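Local coordinates for importin-95 (Chaetomium thermophilum, PDB 4XRI), which serves as an importin-beta nuclear transport receptor that carries various protein cargoes into the nucleus and, like its family, probably binds a small GTPase, at residues A[556-559]-A[560-564]; A[608-611]-A[612-616]; A[565-568]-A[569-572]. The protein carries 2 engineered substitutions. All coordinates share one frame; numbering follows the deposited sequence.

Contact 1 of 3, residues A[556-559]-A[560-564]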
# COMPACT_ATOMS: atom_id res chain seq x y z
N ILE A 556 28.86 -16.64 -3.95
CA ILE A 556 27.50 -16.39 -4.44
C ILE A 556 27.35 -16.83 -5.89
O ILE A 556 26.36 -17.45 -6.26
CB ILE A 556 27.13 -14.90 -4.32
CG1 ILE A 556 27.10 -14.47 -2.86
CG2 ILE A 556 25.78 -14.63 -4.97
CD1 ILE A 556 26.17 -15.29 -1.99
N LEU A 557 28.35 -16.50 -6.70
CA LEU A 557 28.40 -16.92 -8.09
C LEU A 557 28.39 -18.43 -8.23
O LEU A 557 27.69 -18.98 -9.08
CB LEU A 557 29.64 -16.34 -8.78
CG LEU A 557 29.47 -14.96 -9.41
CD1 LEU A 557 30.82 -14.43 -9.90
CD2 LEU A 557 28.48 -15.04 -10.56
N GLN A 558 29.16 -19.10 -7.39
CA GLN A 558 29.23 -20.56 -7.39
C GLN A 558 27.87 -21.18 -7.07
O GLN A 558 27.44 -22.14 -7.72
CB GLN A 558 30.28 -21.04 -6.38
CG GLN A 558 30.64 -22.50 -6.50
CD GLN A 558 31.83 -22.88 -5.63
OE1 GLN A 558 32.49 -22.01 -5.04
NE2 GLN A 558 32.12 -24.17 -5.54
N ARG A 559 27.19 -20.61 -6.08
CA ARG A 559 25.85 -21.07 -5.69
C ARG A 559 24.82 -20.82 -6.78
O ARG A 559 23.94 -21.64 -7.01
CB ARG A 559 25.41 -20.38 -4.39
CG ARG A 559 26.19 -20.83 -3.16
CD ARG A 559 25.57 -20.28 -1.88
NE ARG A 559 26.34 -20.69 -0.71
CZ ARG A 559 25.99 -20.42 0.55
NH1 ARG A 559 24.87 -19.76 0.80
NH2 ARG A 559 26.76 -20.83 1.55
N LEU A 560 24.94 -19.67 -7.45
CA LEU A 560 24.07 -19.34 -8.58
C LEU A 560 24.23 -20.36 -9.71
O LEU A 560 23.25 -20.83 -10.28
CB LEU A 560 24.37 -17.93 -9.09
CG LEU A 560 23.49 -16.80 -8.55
CD1 LEU A 560 24.00 -15.45 -9.03
CD2 LEU A 560 22.06 -17.02 -8.99
N GLU A 561 25.48 -20.68 -10.02
CA GLU A 561 25.80 -21.68 -11.04
C GLU A 561 25.21 -23.04 -10.68
O GLU A 561 24.77 -23.79 -11.56
CB GLU A 561 27.31 -21.79 -11.22
CG GLU A 561 27.94 -20.57 -11.88
CD GLU A 561 29.45 -20.54 -11.73
OE1 GLU A 561 29.99 -21.37 -10.98
OE2 GLU A 561 30.09 -19.68 -12.38
N GLU A 562 25.20 -23.36 -9.39
CA GLU A 562 24.71 -24.65 -8.93
C GLU A 562 23.19 -24.79 -9.01
O GLU A 562 22.66 -25.90 -8.95
CB GLU A 562 25.19 -24.91 -7.50
CG GLU A 562 26.65 -25.32 -7.41
CD GLU A 562 27.21 -25.28 -6.00
OE1 GLU A 562 26.47 -24.87 -5.08
OE2 GLU A 562 28.39 -25.65 -5.81
N THR A 563 22.49 -23.67 -9.17
CA THR A 563 21.03 -23.71 -9.30
C THR A 563 20.59 -24.14 -10.69
O THR A 563 19.43 -24.51 -10.90
CB THR A 563 20.39 -22.33 -9.00
OG1 THR A 563 20.75 -21.39 -10.01
CG2 THR A 563 20.81 -21.81 -7.63
N LEU A 564 21.52 -24.09 -11.64
CA LEU A 564 21.20 -24.45 -13.02
C LEU A 564 20.89 -25.95 -13.17
O LEU A 564 19.87 -26.30 -13.77
CB LEU A 564 22.33 -24.04 -13.97
CG LEU A 564 22.48 -22.54 -14.24
CD1 LEU A 564 23.58 -22.29 -15.26
CD2 LEU A 564 21.16 -21.97 -14.73
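Q558 and E562 sit one turn apart on the exposed face of helix 546-567, and their side chains pass at a slant, the amide plane turned 67° from the carboxylate plane. The touch is loose and made by a methylene: CG of Q558 lies 3.9 Å from OE2 of E562. Their first torsions differ. Q558 has CG anti to its backbone nitrogen (chi1 -168°), whereas CG of E562 stands beside its own nitrogen (chi1 -77°) and leans back over the preceding turn, 3.3 Å from O of Q558. Long polar chains suit this face, since their ends can meet water.

E561 folds back in the same way, with its CG 3.2 Å from O of L557. Its chain then runs out extended, and OE2 forms a salt bridge with R607 of helix 605-616. With an alanine here, CG and the carboxylate are gone, and R607 is likely to lose this salt-bridge partner on helix 546-567.

On the buried side the branched end of L560 packs on L586 and L590 of helix 573-597 and on I615, while its backbone N bonds O of I556 at 2.9 Å. The extended chain of R559 delivers its guanidinium to O of L514 and the hydroxyls of T517 and Y531. T563 turns OG1 back to donate to O of L560 at 2.6 Å, and that carbonyl also accepts the N-H of T563. CG2 of T563 rests 3.2 Å from O of R559. OG1 is bonded to Q583 as well.

E561 and R559 thus spend their polar ends outside the two segments, one in a salt bridge to helix 605-616, the other in hydrogen bonds to a backbone carbonyl and two hydroxyls; the contact itself holds mainly by main-chain bonding, with the T563 hydroxyl adding to it.

Contact 2 of 3, residues A[608-611]-A[612-616]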
# COMPACT_ATOMS: atom_id res chain seq x y z
N ILE A 608 29.81 -13.63 -14.32
CA ILE A 608 28.52 -13.10 -13.91
C ILE A 608 27.50 -13.15 -15.04
O ILE A 608 26.41 -13.69 -14.89
CB ILE A 608 28.65 -11.65 -13.40
CG1 ILE A 608 29.36 -11.62 -12.05
CG2 ILE A 608 27.28 -11.00 -13.27
CD1 ILE A 608 29.62 -10.22 -11.52
N MET A 609 27.87 -12.59 -16.19
CA MET A 609 26.96 -12.55 -17.34
C MET A 609 26.66 -13.94 -17.88
O MET A 609 25.56 -14.20 -18.37
CB MET A 609 27.54 -11.67 -18.45
CG MET A 609 27.51 -10.18 -18.13
SD MET A 609 25.86 -9.61 -17.66
CE MET A 609 24.98 -9.81 -19.20
N GLN A 610 27.63 -14.85 -17.79
CA GLN A 610 27.43 -16.21 -18.28
C GLN A 610 26.32 -16.93 -17.51
O GLN A 610 25.43 -17.52 -18.12
CB GLN A 610 28.73 -17.02 -18.19
CG GLN A 610 28.61 -18.46 -18.64
CD GLN A 610 28.64 -18.62 -20.15
OE1 GLN A 610 28.80 -17.64 -20.88
NE2 GLN A 610 28.49 -19.85 -20.62
N VAL A 611 26.37 -16.86 -16.19
CA VAL A 611 25.38 -17.56 -15.37
C VAL A 611 24.04 -16.83 -15.39
O VAL A 611 22.99 -17.46 -15.38
CB VAL A 611 25.87 -17.74 -13.91
CG1 VAL A 611 26.05 -16.40 -13.21
CG2 VAL A 611 24.90 -18.62 -13.13
N LEU A 612 24.08 -15.50 -15.45
CA LEU A 612 22.85 -14.71 -15.42
C LEU A 612 22.04 -14.90 -16.69
O LEU A 612 20.81 -14.97 -16.65
CB LEU A 612 23.16 -13.22 -15.21
CG LEU A 612 23.56 -12.81 -13.79
CD1 LEU A 612 23.66 -11.29 -13.69
CD2 LEU A 612 22.58 -13.36 -12.76
N LEU A 613 22.72 -14.97 -17.83
CA LEU A 613 22.04 -15.18 -19.10
C LEU A 613 21.53 -16.61 -19.22
O LEU A 613 20.47 -16.85 -19.79
CB LEU A 613 22.96 -14.85 -20.28
CG LEU A 613 23.27 -13.36 -20.47
CD1 LEU A 613 24.03 -13.13 -21.77
CD2 LEU A 613 22.00 -12.54 -20.43
N GLN A 614 22.29 -17.55 -18.67
CA GLN A 614 21.88 -18.95 -18.64
C GLN A 614 20.62 -19.14 -17.80
O GLN A 614 19.77 -19.97 -18.12
CB GLN A 614 23.01 -19.83 -18.10
CG GLN A 614 24.05 -20.20 -19.14
CD GLN A 614 25.20 -21.01 -18.57
OE1 GLN A 614 25.56 -20.85 -17.40
NE2 GLN A 614 25.76 -21.90 -19.38
N ILE A 615 20.51 -18.36 -16.73
CA ILE A 615 19.33 -18.41 -15.88
C ILE A 615 18.13 -17.83 -16.61
O ILE A 615 17.02 -18.36 -16.51
CB ILE A 615 19.57 -17.66 -14.55
CG1 ILE A 615 20.56 -18.44 -13.68
CG2 ILE A 615 18.27 -17.46 -13.80
CD1 ILE A 615 20.93 -17.73 -12.40
N LEU A 616 18.35 -16.75 -17.35
CA LEU A 616 17.30 -16.12 -18.14
C LEU A 616 16.70 -17.07 -19.17
O LEU A 616 15.49 -17.10 -19.37
CB LEU A 616 17.83 -14.87 -18.86
CG LEU A 616 17.95 -13.57 -18.06
CD1 LEU A 616 18.33 -12.42 -18.98
CD2 LEU A 616 16.65 -13.27 -17.33
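The side chains of I608 and L612 run alongside one another in one direction, with CG2 of I608 3.7 Å from CD1 of L612. V611 and I615 are paired in the same manner, CG2 of V611 being 4.1 Å from CD1 of I615. M609 meets L613 at a slant: bends at chi2 (-53°) and chi3 (-67°) curl its chain so that the terminal methyl CE comes 4.1 Å from CG of L613. Flexible methionine can follow a neighbour's contour, where a beta-branched residue would be stiffer.

V611 holds CG1 between its nitrogen and carbonyl carbon (chi1 64°), an uncommon setting for valine in a helix, which brings CG1 to 3.1 Å from N of L612 and puts CG2 on the side of I615. On the solvent side the amides of Q610 and Q614 are turned well out of a common plane, NE2 of Q610 3.6 Å from NE2 of Q614; the OE1 of Q610 bonds a glycerol that probably came from the crystallisation liquor.

This is helix 605-616 of the HEAT-repeat solenoid of the importin-beta family; it packs against helices 546-567, 625-640 and 648-660. Successive backbone bonds set the spacing of the side chains, among them N of L612 to O of I608 at 3.0 Å.

Further out, I608 rests on L557 and I615 on L564 of helix 546-567. L612 and M609 touch I633 and L636 of helix 625-640, and L613 packs on F651 and F654 of helix 648-660. At the end of the helix, the hydroxyls of S617 and T618 bond the carbonyls of Q614 and I615.

Contact 3 of 3, residues A[565-568]-A[569-572]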
# COMPACT_ATOMS: atom_id res chain seq x y z
N PRO A 565 21.75 -26.84 -12.64
CA PRO A 565 21.31 -28.23 -12.71
C PRO A 565 20.17 -28.53 -11.72
O PRO A 565 19.44 -29.50 -11.92
CB PRO A 565 22.57 -29.02 -12.35
CG PRO A 565 23.40 -28.08 -11.56
CD PRO A 565 23.14 -26.73 -12.15
N LEU A 566 20.04 -27.71 -10.68
CA LEU A 566 18.93 -27.84 -9.74
C LEU A 566 17.60 -27.60 -10.44
O LEU A 566 16.63 -28.30 -10.20
CB LEU A 566 19.10 -26.85 -8.58
CG LEU A 566 19.58 -27.41 -7.24
CD1 LEU A 566 20.87 -28.20 -7.40
CD2 LEU A 566 19.77 -26.29 -6.23
N GLN A 567 17.58 -26.59 -11.32
CA GLN A 567 16.43 -26.28 -12.15
C GLN A 567 15.91 -27.51 -12.88
O GLN A 567 14.71 -27.69 -13.04
CB GLN A 567 16.81 -25.18 -13.16
CG GLN A 567 15.86 -25.02 -14.32
CD GLN A 567 14.52 -24.45 -13.91
OE1 GLN A 567 13.49 -25.11 -14.03
NE2 GLN A 567 14.53 -23.22 -13.41
N GLN A 568 16.84 -28.37 -13.30
CA GLN A 568 16.53 -29.62 -14.00
C GLN A 568 15.78 -30.65 -13.16
O GLN A 568 15.09 -31.51 -13.70
CB GLN A 568 17.82 -30.26 -14.53
CG GLN A 568 18.11 -30.04 -16.00
CD GLN A 568 19.03 -31.10 -16.56
OE1 GLN A 568 19.20 -32.17 -15.97
NE2 GLN A 568 19.64 -30.82 -17.71
N GLN A 569 15.95 -30.58 -11.84
CA GLN A 569 15.36 -31.57 -10.94
C GLN A 569 13.96 -31.18 -10.48
O GLN A 569 13.30 -31.95 -9.78
CB GLN A 569 16.26 -31.78 -9.73
CG GLN A 569 17.68 -32.18 -10.07
CD GLN A 569 18.56 -32.32 -8.84
OE1 GLN A 569 18.07 -32.32 -7.71
NE2 GLN A 569 19.86 -32.44 -9.06
N VAL A 570 13.52 -29.99 -10.86
CA VAL A 570 12.20 -29.49 -10.48
C VAL A 570 11.09 -30.41 -10.99
O VAL A 570 11.07 -30.79 -12.17
CB VAL A 570 11.96 -28.06 -11.02
CG1 VAL A 570 10.50 -27.65 -10.83
CG2 VAL A 570 12.88 -27.07 -10.31
N VAL A 571 10.17 -30.77 -10.10
CA VAL A 571 9.02 -31.59 -10.46
C VAL A 571 7.73 -30.92 -10.02
O VAL A 571 6.83 -30.68 -10.84
CB VAL A 571 9.10 -32.99 -9.81
CG1 VAL A 571 7.85 -33.80 -10.11
CG2 VAL A 571 10.35 -33.72 -10.27
N SER A 572 7.63 -30.63 -8.73
CA SER A 572 6.44 -30.00 -8.16
C SER A 572 6.50 -28.49 -8.27
O SER A 572 7.57 -27.92 -8.53
CB SER A 572 6.27 -30.42 -6.70
OG SER A 572 7.32 -29.90 -5.89
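Q569 bonds back to L566, its N donating to O of L566 at 2.9 Å from well above the carbonyl plane, 58° out of it. Its side chain keeps CG beside that nitrogen (chi1 -56°), and the methylenes lie back along the turn, with CB 3.5 Å from O of L566 and CG 3.7 Å from O of P565. Beyond CG the chain is extended, and OE1 makes a weak hydrogen bond to a glycerol, probably from the crystallisation liquor. A glutamine suits such a surface: its stem covers backbone while its amide meets solvent.

V570 stands over the next carbonyl, CG2 3.3 Å from O of Q567. Because CG1 is anti to the nitrogen (chi1 170°), CG2 falls on the nitrogen side, nearest Q567.

Here helix 546-567 runs out into a type I beta turn from Q567 to V570, whose closing bond, N of V570 to O of Q567, is weak at 3.4 Å. P565, lacking an N-H to give to the turn before, marks a kink just ahead of it.

CG of Q567 is anti to its nitrogen, and a bend at the next bond brings OE1 to 4.2 Å from CG2 of V570. Q567 also touches L579 of helix 573-597, and L566 packs on M582 of that same helix. V570 leans on D575 and K576. S572 occupies the N-cap position of helix 573-597, its OG bonded to N of D575, and the D575 carboxylate in turn accepts the N-H of V571.

Contacts 1 and 3 belong to one helix, 546-567: contact 1 lies on its body, contact 3 at its weakly bonded end and in the loop leading to helix 573-597. Contact 2 is on helix 605-616, which packs against contact 1, for instance through L564 CD2 and I615 CG1 at 3.7 Å; contacts 2 and 3 do not touch, their nearest atoms being about 6 Å apart. Contact 2 is the most buried and the most aliphatic. Contact 1 is partly buried and mixes leucines with E561 and R559, whose polar ends bond outside it. Contact 3 is a surface turn, short of helical bonds, where glutamine side chains predominate and L566 and V570 supply an apolar touch on helix 573-597.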